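Local coordinates for protein carboxypeptidase D (Drosophila melanogaster, PDB 3MN8) that acts as a zinc metallocarboxypeptidase that releases C-terminal arginine or lysine from peptides and proteins, here as its first carboxypeptidase-like domain with a transthyretin-like domain, at residues V112-Y117 against A326-L331; P93-A98 against S297-L302; E239-T242 against F248-L251. All coordinates share one frame; numbering follows the deposited sequence.

Interaction 1. Residues V112-Y117 against A326-L331; sequences VYMAQY and ASLLQL
Met-114 reaches out from helix 106-121 to meet Leu-328 and Leu-329 of helix 317-333, a helix-helix contact in the alpha/beta catalytic domain of this M14 carboxypeptidase. The two segment axes pass 11.9 Å apart at a signed crossing angle of -66°, so contact is made by the ends of long side chains, and little surface is buried between them. The methionine sets out with CG anti to its own backbone N (chi1 179°) and then bends at both chi2 and chi3, which folds the methyl CE into the angle between the two leucines. Met-114 and Leu-328 run past one another in opposite directions; CE lies 3.7 Å from Leu-328 CB, with CD1 of the same leucine a little farther off. Leu-329 starts off less directly, but its tip swings in beside the thioether. Tyr-117, one turn on, adds a looser touch: its CE2 is 4.3 Å from Leu-329 CD2, while its hydroxyl is hydrogen-bonded to Glu-30 and its ring meets Trp-321 of the second helix. The contact is apolar throughout, with Leu-329 CD1 lying 3.7 Å from both SD and CE of Met-114.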
loop_
_atom_site.group_PDB
_atom_site.type_symbol
_atom_site.label_atom_id
_atom_site.label_comp_id
_atom_site.label_asym_id
_atom_site.label_seq_id
_atom_site.Cartn_x
_atom_site.Cartn_y
_atom_site.Cartn_z
ATOM N N VAL A 112 4.027 -12.644 -4.193
ATOM C CA VAL A 112 3.664 -13.828 -4.944
ATOM C C VAL A 112 3.176 -14.878 -3.963
ATOM O O VAL A 112 2.133 -15.502 -4.169
ATOM C CB VAL A 112 4.859 -14.350 -5.738
ATOM C CG1 VAL A 112 4.664 -15.808 -6.093
ATOM C CG2 VAL A 112 5.059 -13.492 -6.994
ATOM N N TYR A 113 3.927 -15.047 -2.879
ATOM C CA TYR A 113 3.520 -15.906 -1.765
ATOM C C TYR A 113 2.160 -15.527 -1.139
ATOM O O TYR A 113 1.313 -16.386 -0.903
ATOM C CB TYR A 113 4.599 -15.887 -0.678
ATOM C CG TYR A 113 5.900 -16.559 -1.068
ATOM C CD1 TYR A 113 7.086 -16.271 -0.393
ATOM C CD2 TYR A 113 5.945 -17.491 -2.102
ATOM C CE1 TYR A 113 8.282 -16.891 -0.739
ATOM C CE2 TYR A 113 7.134 -18.117 -2.455
ATOM C CZ TYR A 113 8.296 -17.807 -1.772
ATOM O OH TYR A 113 9.473 -18.418 -2.123
ATOM N N MET A 114 1.959 -14.247 -0.852
ATOM C CA MET A 114 0.700 -13.805 -0.265
ATOM C C MET A 114 -0.507 -14.219 -1.120
ATOM O O MET A 114 -1.443 -14.822 -0.615
ATOM C CB MET A 114 0.716 -12.286 -0.024
ATOM C CG MET A 114 -0.585 -11.715 0.576
ATOM S SD MET A 114 -1.001 -12.324 2.241
ATOM C CE MET A 114 0.526 -11.905 3.084
ATOM N N ALA A 115 -0.466 -13.899 -2.411
ATOM C CA ALA A 115 -1.535 -14.231 -3.347
ATOM C C ALA A 115 -1.993 -15.669 -3.165
ATOM O O ALA A 115 -3.156 -15.936 -2.858
ATOM C CB ALA A 115 -1.057 -14.015 -4.788
ATOM N N GLN A 116 -1.067 -16.598 -3.367
ATOM C CA GLN A 116 -1.351 -18.007 -3.182
ATOM C C GLN A 116 -1.875 -18.285 -1.775
ATOM O O GLN A 116 -2.906 -18.941 -1.610
ATOM C CB GLN A 116 -0.089 -18.811 -3.434
ATOM C CG GLN A 116 0.446 -18.711 -4.861
ATOM C CD GLN A 116 1.847 -19.323 -4.996
ATOM O OE1 GLN A 116 2.005 -20.536 -5.185
ATOM N NE2 GLN A 116 2.867 -18.481 -4.874
ATOM N N TYR A 117 -1.164 -17.770 -0.772
ATOM C CA TYR A 117 -1.515 -17.970 0.632
ATOM C C TYR A 117 -2.964 -17.597 0.941
ATOM O O TYR A 117 -3.744 -18.402 1.450
ATOM C CB TYR A 117 -0.578 -17.168 1.532
ATOM C CG TYR A 117 -0.832 -17.381 3.003
ATOM C CD1 TYR A 117 -0.295 -18.474 3.666
ATOM C CD2 TYR A 117 -1.616 -16.496 3.728
ATOM C CE1 TYR A 117 -0.528 -18.686 5.012
ATOM C CE2 TYR A 117 -1.860 -16.691 5.084
ATOM C CZ TYR A 117 -1.311 -17.791 5.719
ATOM O OH TYR A 117 -1.546 -18.001 7.055
ATOM N N ALA A 326 3.026 -12.346 9.388
ATOM C CA ALA A 326 2.180 -11.668 10.370
ATOM C C ALA A 326 2.077 -10.150 10.147
ATOM O O ALA A 326 0.995 -9.556 10.281
ATOM C CB ALA A 326 2.679 -11.957 11.778
ATOM N N SER A 327 3.206 -9.527 9.814
ATOM C CA SER A 327 3.251 -8.087 9.557
ATOM C C SER A 327 2.448 -7.667 8.317
ATOM O O SER A 327 1.932 -6.560 8.251
ATOM C CB SER A 327 4.708 -7.635 9.415
ATOM O OG SER A 327 5.523 -8.207 10.435
ATOM N N LEU A 328 2.352 -8.553 7.333
ATOM C CA LEU A 328 1.623 -8.255 6.101
ATOM C C LEU A 328 0.119 -8.425 6.309
ATOM O O LEU A 328 -0.700 -7.694 5.750
ATOM C CB LEU A 328 2.111 -9.150 4.948
ATOM C CG LEU A 328 3.515 -8.954 4.344
ATOM C CD1 LEU A 328 4.027 -10.259 3.778
ATOM C CD2 LEU A 328 3.518 -7.872 3.269
ATOM N N LEU A 329 -0.247 -9.396 7.127
ATOM C CA LEU A 329 -1.648 -9.584 7.464
ATOM C C LEU A 329 -2.143 -8.471 8.389
ATOM O O LEU A 329 -3.156 -7.824 8.121
ATOM C CB LEU A 329 -1.846 -10.945 8.131
ATOM C CG LEU A 329 -2.021 -12.175 7.236
ATOM C CD1 LEU A 329 -1.981 -11.820 5.739
ATOM C CD2 LEU A 329 -0.998 -13.270 7.615
ATOM N N GLN A 330 -1.417 -8.256 9.479
ATOM C CA GLN A 330 -1.809 -7.264 10.469
ATOM C C GLN A 330 -1.884 -5.851 9.894
ATOM O O GLN A 330 -2.768 -5.080 10.257
ATOM C CB GLN A 330 -0.870 -7.317 11.675
ATOM C CG GLN A 330 -1.033 -8.575 12.487
ATOM C CD GLN A 330 -2.471 -8.776 12.927
ATOM O OE1 GLN A 330 -2.973 -8.054 13.782
ATOM N NE2 GLN A 330 -3.138 -9.764 12.344
ATOM N N LEU A 331 -0.960 -5.511 9.001
ATOM C CA LEU A 331 -0.977 -4.201 8.351
ATOM C C LEU A 331 -2.250 -4.090 7.537
ATOM O O LEU A 331 -2.946 -3.080 7.585
ATOM C CB LEU A 331 0.240 -4.021 7.445
ATOM C CG LEU A 331 0.449 -2.643 6.809
ATOM C CD1 LEU A 331 1.747 -2.613 6.027
ATOM C CD2 LEU A 331 -0.694 -2.283 5.884
#

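Interaction 2. Residues P93-A98 against S297-L302; sequences PVKYIA and SNCFEL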
loop_
_atom_site.group_PDB
_atom_site.type_symbol
_atom_site.label_atom_id
_atom_site.label_comp_id
_atom_site.label_asym_id
_atom_site.label_seq_id
_atom_site.Cartn_x
_atom_site.Cartn_y
_atom_site.Cartn_z
ATOM N N PRO A 93 -10.691 -0.780 -0.499
ATOM C CA PRO A 93 -9.694 -1.235 -1.468
ATOM C C PRO A 93 -8.311 -0.939 -0.904
ATOM O O PRO A 93 -8.079 0.098 -0.275
ATOM C CB PRO A 93 -9.970 -0.381 -2.721
ATOM C CG PRO A 93 -10.894 0.708 -2.285
ATOM C CD PRO A 93 -11.182 0.568 -0.802
ATOM N N VAL A 94 -7.392 -1.867 -1.112
ATOM C CA VAL A 94 -6.057 -1.729 -0.583
ATOM C C VAL A 94 -5.111 -2.292 -1.628
ATOM O O VAL A 94 -5.539 -3.079 -2.478
ATOM C CB VAL A 94 -5.911 -2.520 0.727
ATOM C CG1 VAL A 94 -4.530 -2.320 1.319
ATOM C CG2 VAL A 94 -6.996 -2.115 1.721
ATOM N N LYS A 95 -3.840 -1.887 -1.581
ATOM C CA LYS A 95 -2.828 -2.411 -2.505
ATOM C C LYS A 95 -1.460 -2.658 -1.862
ATOM O O LYS A 95 -1.053 -1.969 -0.921
ATOM C CB LYS A 95 -2.673 -1.502 -3.727
ATOM C CG LYS A 95 -2.145 -0.111 -3.428
ATOM C CD LYS A 95 -3.056 0.941 -4.056
ATOM C CE LYS A 95 -2.272 2.189 -4.447
ATOM N NZ LYS A 95 -1.448 2.762 -3.348
ATOM N N TYR A 96 -0.768 -3.666 -2.375
ATOM C CA TYR A 96 0.638 -3.895 -2.053
ATOM C C TYR A 96 1.461 -3.828 -3.339
ATOM O O TYR A 96 1.171 -4.540 -4.308
ATOM C CB TYR A 96 0.829 -5.263 -1.400
ATOM C CG TYR A 96 0.625 -5.268 0.096
ATOM C CD1 TYR A 96 0.720 -4.093 0.831
ATOM C CD2 TYR A 96 0.350 -6.452 0.777
ATOM C CE1 TYR A 96 0.554 -4.095 2.200
ATOM C CE2 TYR A 96 0.175 -6.463 2.151
ATOM C CZ TYR A 96 0.274 -5.275 2.857
ATOM O OH TYR A 96 0.097 -5.243 4.224
ATOM N N ILE A 97 2.470 -2.964 -3.382
ATOM C CA ILE A 97 3.353 -2.979 -4.544
ATOM C C ILE A 97 4.750 -3.401 -4.121
ATOM O O ILE A 97 5.155 -3.152 -2.984
ATOM C CB ILE A 97 3.396 -1.636 -5.320
ATOM C CG1 ILE A 97 2.004 -1.235 -5.847
ATOM C CG2 ILE A 97 4.327 -1.775 -6.511
ATOM C CD1 ILE A 97 1.164 -0.434 -4.897
ATOM N N ALA A 98 5.474 -4.053 -5.028
ATOM C CA ALA A 98 6.843 -4.463 -4.753
ATOM C C ALA A 98 7.773 -4.215 -5.944
ATOM O O ALA A 98 7.335 -3.840 -7.029
ATOM C CB ALA A 98 6.871 -5.919 -4.358
ATOM N N SER A 297 -4.223 11.674 -3.270
ATOM C CA SER A 297 -5.347 10.768 -3.085
ATOM C C SER A 297 -5.602 10.615 -1.603
ATOM O O SER A 297 -4.975 11.289 -0.786
ATOM C CB SER A 297 -5.075 9.397 -3.717
ATOM O OG SER A 297 -4.324 8.544 -2.855
ATOM N N ASN A 298 -6.525 9.724 -1.268
ATOM C CA ASN A 298 -6.857 9.425 0.107
ATOM C C ASN A 298 -5.837 8.452 0.682
ATOM O O ASN A 298 -5.717 8.312 1.895
ATOM C CB ASN A 298 -8.232 8.767 0.169
ATOM C CG ASN A 298 -9.363 9.718 -0.143
ATOM O OD1 ASN A 298 -9.287 10.911 0.121
ATOM N ND2 ASN A 298 -10.440 9.180 -0.692
ATOM N N CYS A 299 -5.115 7.761 -0.194
ATOM C CA CYS A 299 -4.368 6.581 0.220
ATOM C C CYS A 299 -3.213 6.888 1.170
ATOM O O CYS A 299 -2.508 7.884 1.002
ATOM C CB CYS A 299 -3.855 5.794 -0.989
ATOM S SG CYS A 299 -3.343 4.085 -0.613
ATOM N N PHE A 300 -3.036 6.011 2.162
ATOM C CA PHE A 300 -1.944 6.088 3.123
ATOM C C PHE A 300 -0.910 4.989 2.837
ATOM O O PHE A 300 -1.057 3.866 3.304
ATOM C CB PHE A 300 -2.477 5.898 4.549
ATOM C CG PHE A 300 -3.320 7.041 5.065
ATOM C CD1 PHE A 300 -3.399 7.285 6.432
ATOM C CD2 PHE A 300 -4.028 7.868 4.199
ATOM C CE1 PHE A 300 -4.173 8.332 6.927
ATOM C CE2 PHE A 300 -4.814 8.915 4.686
ATOM C CZ PHE A 300 -4.890 9.144 6.049
ATOM N N GLU A 301 0.131 5.311 2.071
ATOM C CA GLU A 301 1.152 4.324 1.720
ATOM C C GLU A 301 2.369 4.374 2.641
ATOM O O GLU A 301 2.915 5.444 2.922
ATOM C CB GLU A 301 1.579 4.505 0.261
ATOM C CG GLU A 301 2.696 3.581 -0.198
ATOM C CD GLU A 301 2.826 3.531 -1.716
ATOM O OE1 GLU A 301 1.882 3.045 -2.387
ATOM O OE2 GLU A 301 3.871 3.974 -2.249
ATOM N N LEU A 302 2.797 3.205 3.104
ATOM C CA LEU A 302 4.086 3.071 3.781
ATOM C C LEU A 302 5.137 2.601 2.802
ATOM O O LEU A 302 4.822 1.951 1.807
ATOM C CB LEU A 302 4.016 2.037 4.907
ATOM C CG LEU A 302 3.162 2.356 6.127
ATOM C CD1 LEU A 302 3.387 1.281 7.178
ATOM C CD2 LEU A 302 3.503 3.733 6.670
#
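The flat carboxylate of Glu-301 is met at OE1 by Lys-95 and Ile-97, one to each side of its plane. NZ of Lys-95 comes to OE1 of Glu-301 about 20° off the carboxylate plane, forming a long salt bridge of 3.5 Å. CD1 of Ile-97 stands off OE1 of Glu-301 at 4.3 Å, tilted out of the plane on the side away from Lys-95, an apolar neighbour. The second flat group, the ring of Phe-300, turns away from this pair and meets the rings of Phe-248, with planes about 20° apart, and Tyr-294, edge-to-face.

Lys-95 begins with CG between its backbone N and carbonyl carbon (chi1 65°) and bends at each later torsion; the bends steer NZ across toward Glu-301. The glutamate, CG anti to its backbone N and extended beyond, crosses it at about a right angle. SG of Cys-299 flanks the ammonium, 3.6 Å from NZ of Lys-95. OG of Ser-297 accepts the backbone N of Cys-299 at 2.9 Å, an ST turn just ahead of that cysteine. The buried charges have further partners: NZ of Lys-95 donates to Asn-293 and makes a cation-pi contact with Phe-210, while OE1 of Glu-301 is hydrogen-bonded to Ser-213. Such company probably keeps the carboxylate ionised in the interior.

Strands 93-97 and 300-305 are not sheet neighbours: parallel strand 212-217 runs between them, and the salt bridge spans it at Ser-213. Helix 289-296 packs on Cys-299 and Glu-301 through Asn-293, whereas Val-94 and Tyr-96 pack against helix 317-333.

Interaction 3. Residues E239-T242 against F248-L251; sequences ESLT and FKQL
Phe-248 and Thr-242 come together with chi1 modelled at -95° in the phenylalanine and -102° in the threonine. The threonine methyl is the group nearest the ring: CG2 of Thr-242 sits at the edge of the Phe-248 ring, near its plane, 3.5 Å from CD2 and 3.7 Å from CE2. The two side chains cross at about a right angle, and both residues are buried. With its edge met by the threonine, the phenylalanine ring has neighbours from other parts of the fold as well: it packs edge-to-face with Tyr-294, and Pro-226 also touches it.

Lys-249, the next residue of the helix, makes the outer half of the contact. Its chain is extended beyond CG and stretches over the loop toward Glu-239, crossing that side chain at about a right angle. OE1 of Glu-239 stays 4.1 Å from NZ of Lys-249, too far for a salt bridge, and the glutamate is exposed and poorly ordered, so any attraction is probably weak. The lysine's firm partner is Asp-245, one turn earlier in the helix, in a salt bridge between residues i and i+4. Leu-241 brushes the same ammonium end, with CD1 4.4 Å from NZ of Lys-249.

Backbone separation is wide, Thr-242 and Phe-248 having CA atoms 8.1 Å apart, and only side chains close it. The arrangement is a loop folding against the first turns of the helix it leads into: residues 239-242 come just before helix 245-257, which packs through Phe-248 and Leu-251 on Leu-302 of strand 300-305, as helices flank the central mixed sheet in this alpha/beta fold.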
loop_
_atom_site.group_PDB
_atom_site.type_symbol
_atom_site.label_atom_id
_atom_site.label_comp_id
_atom_site.label_asym_id
_atom_site.label_seq_id
_atom_site.Cartn_x
_atom_site.Cartn_y
_atom_site.Cartn_z
ATOM N N GLU A 239 12.886 15.287 10.732
ATOM C CA GLU A 239 11.497 14.887 10.509
ATOM C C GLU A 239 10.684 15.884 9.677
ATOM O O GLU A 239 10.640 17.085 9.968
ATOM C CB GLU A 239 10.785 14.640 11.844
ATOM C CG GLU A 239 11.185 13.350 12.542
ATOM C CD GLU A 239 10.406 13.114 13.826
ATOM O OE1 GLU A 239 10.144 11.932 14.156
ATOM O OE2 GLU A 239 10.049 14.107 14.501
ATOM N N SER A 240 10.042 15.365 8.635
ATOM C CA SER A 240 9.082 16.132 7.851
ATOM C C SER A 240 7.719 15.447 7.963
ATOM O O SER A 240 7.248 14.801 7.026
ATOM C CB SER A 240 9.527 16.223 6.393
ATOM O OG SER A 240 8.528 16.851 5.612
ATOM N N LEU A 241 7.089 15.603 9.120
ATOM C CA LEU A 241 5.908 14.821 9.461
ATOM C C LEU A 241 4.637 15.179 8.700
ATOM O O LEU A 241 4.536 16.211 8.042
ATOM C CB LEU A 241 5.658 14.851 10.970
ATOM C CG LEU A 241 6.862 14.346 11.764
ATOM C CD1 LEU A 241 6.664 14.502 13.264
ATOM C CD2 LEU A 241 7.150 12.896 11.398
ATOM N N THR A 242 3.664 14.285 8.812
ATOM C CA THR A 242 2.423 14.365 8.076
ATOM C C THR A 242 1.309 14.737 9.043
ATOM O O THR A 242 1.398 14.453 10.246
ATOM C CB THR A 242 2.151 12.997 7.420
ATOM O OG1 THR A 242 2.496 13.056 6.028
ATOM C CG2 THR A 242 0.713 12.572 7.566
ATOM N N PHE A 248 0.131 7.145 10.871
ATOM C CA PHE A 248 1.255 6.639 10.106
ATOM C C PHE A 248 2.187 5.850 10.997
ATOM O O PHE A 248 2.583 4.738 10.650
ATOM C CB PHE A 248 1.974 7.756 9.344
ATOM C CG PHE A 248 1.489 7.900 7.936
ATOM C CD1 PHE A 248 1.603 6.841 7.053
ATOM C CD2 PHE A 248 0.889 9.059 7.506
ATOM C CE1 PHE A 248 1.150 6.947 5.762
ATOM C CE2 PHE A 248 0.428 9.171 6.213
ATOM C CZ PHE A 248 0.562 8.109 5.336
ATOM N N LYS A 249 2.501 6.414 12.160
ATOM C CA LYS A 249 3.345 5.743 13.146
ATOM C C LYS A 249 2.729 4.420 13.610
ATOM O O LYS A 249 3.449 3.453 13.869
ATOM C CB LYS A 249 3.624 6.666 14.334
ATOM C CG LYS A 249 4.986 7.336 14.261
ATOM C CD LYS A 249 5.148 8.510 15.221
ATOM C CE LYS A 249 6.485 9.200 14.957
ATOM N NZ LYS A 249 6.497 10.614 15.422
ATOM N N GLN A 250 1.397 4.378 13.699
ATOM C CA GLN A 250 0.690 3.151 14.073
ATOM C C GLN A 250 0.821 2.086 12.978
ATOM O O GLN A 250 1.057 0.913 13.255
ATOM C CB GLN A 250 -0.790 3.433 14.392
ATOM C CG GLN A 250 -1.548 2.184 14.846
ATOM C CD GLN A 250 -2.875 2.484 15.533
ATOM O OE1 GLN A 250 -2.992 3.428 16.315
ATOM N NE2 GLN A 250 -3.873 1.658 15.260
ATOM N N LEU A 251 0.683 2.512 11.732
ATOM C CA LEU A 251 0.871 1.616 10.603
ATOM C C LEU A 251 2.270 1.037 10.586
ATOM O O LEU A 251 2.452 -0.180 10.570
ATOM C CB LEU A 251 0.596 2.352 9.297
ATOM C CG LEU A 251 -0.856 2.805 9.171
ATOM C CD1 LEU A 251 -1.065 3.660 7.932
ATOM C CD2 LEU A 251 -1.802 1.602 9.206
#

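Overall arrangement
All three contacts belong to the M14 catalytic domain and gather round its central sheet. Interactions 1 and 2 are joined by a probable hydrogen bond, Tyr-96 OH to Leu-328 O at 3.0 Å; strands 93-97 and 300-305 are each followed by one of the helices of interaction 1. Interaction 3 is nested within the loops closed by both others and touches interaction 2, with Glu-301 O 3.7 Å from Phe-248 CE1. Interaction 2 lies nearest the catalytic centre: the Glu-301 side chain is about 7 Å from that of the zinc ligand His-217 and about 9 Å from the bound (2-guanidinoethylmercapto)succinic acid. Leu-328 of interaction 1 is about 12 Å from His-217, side chain to side chain.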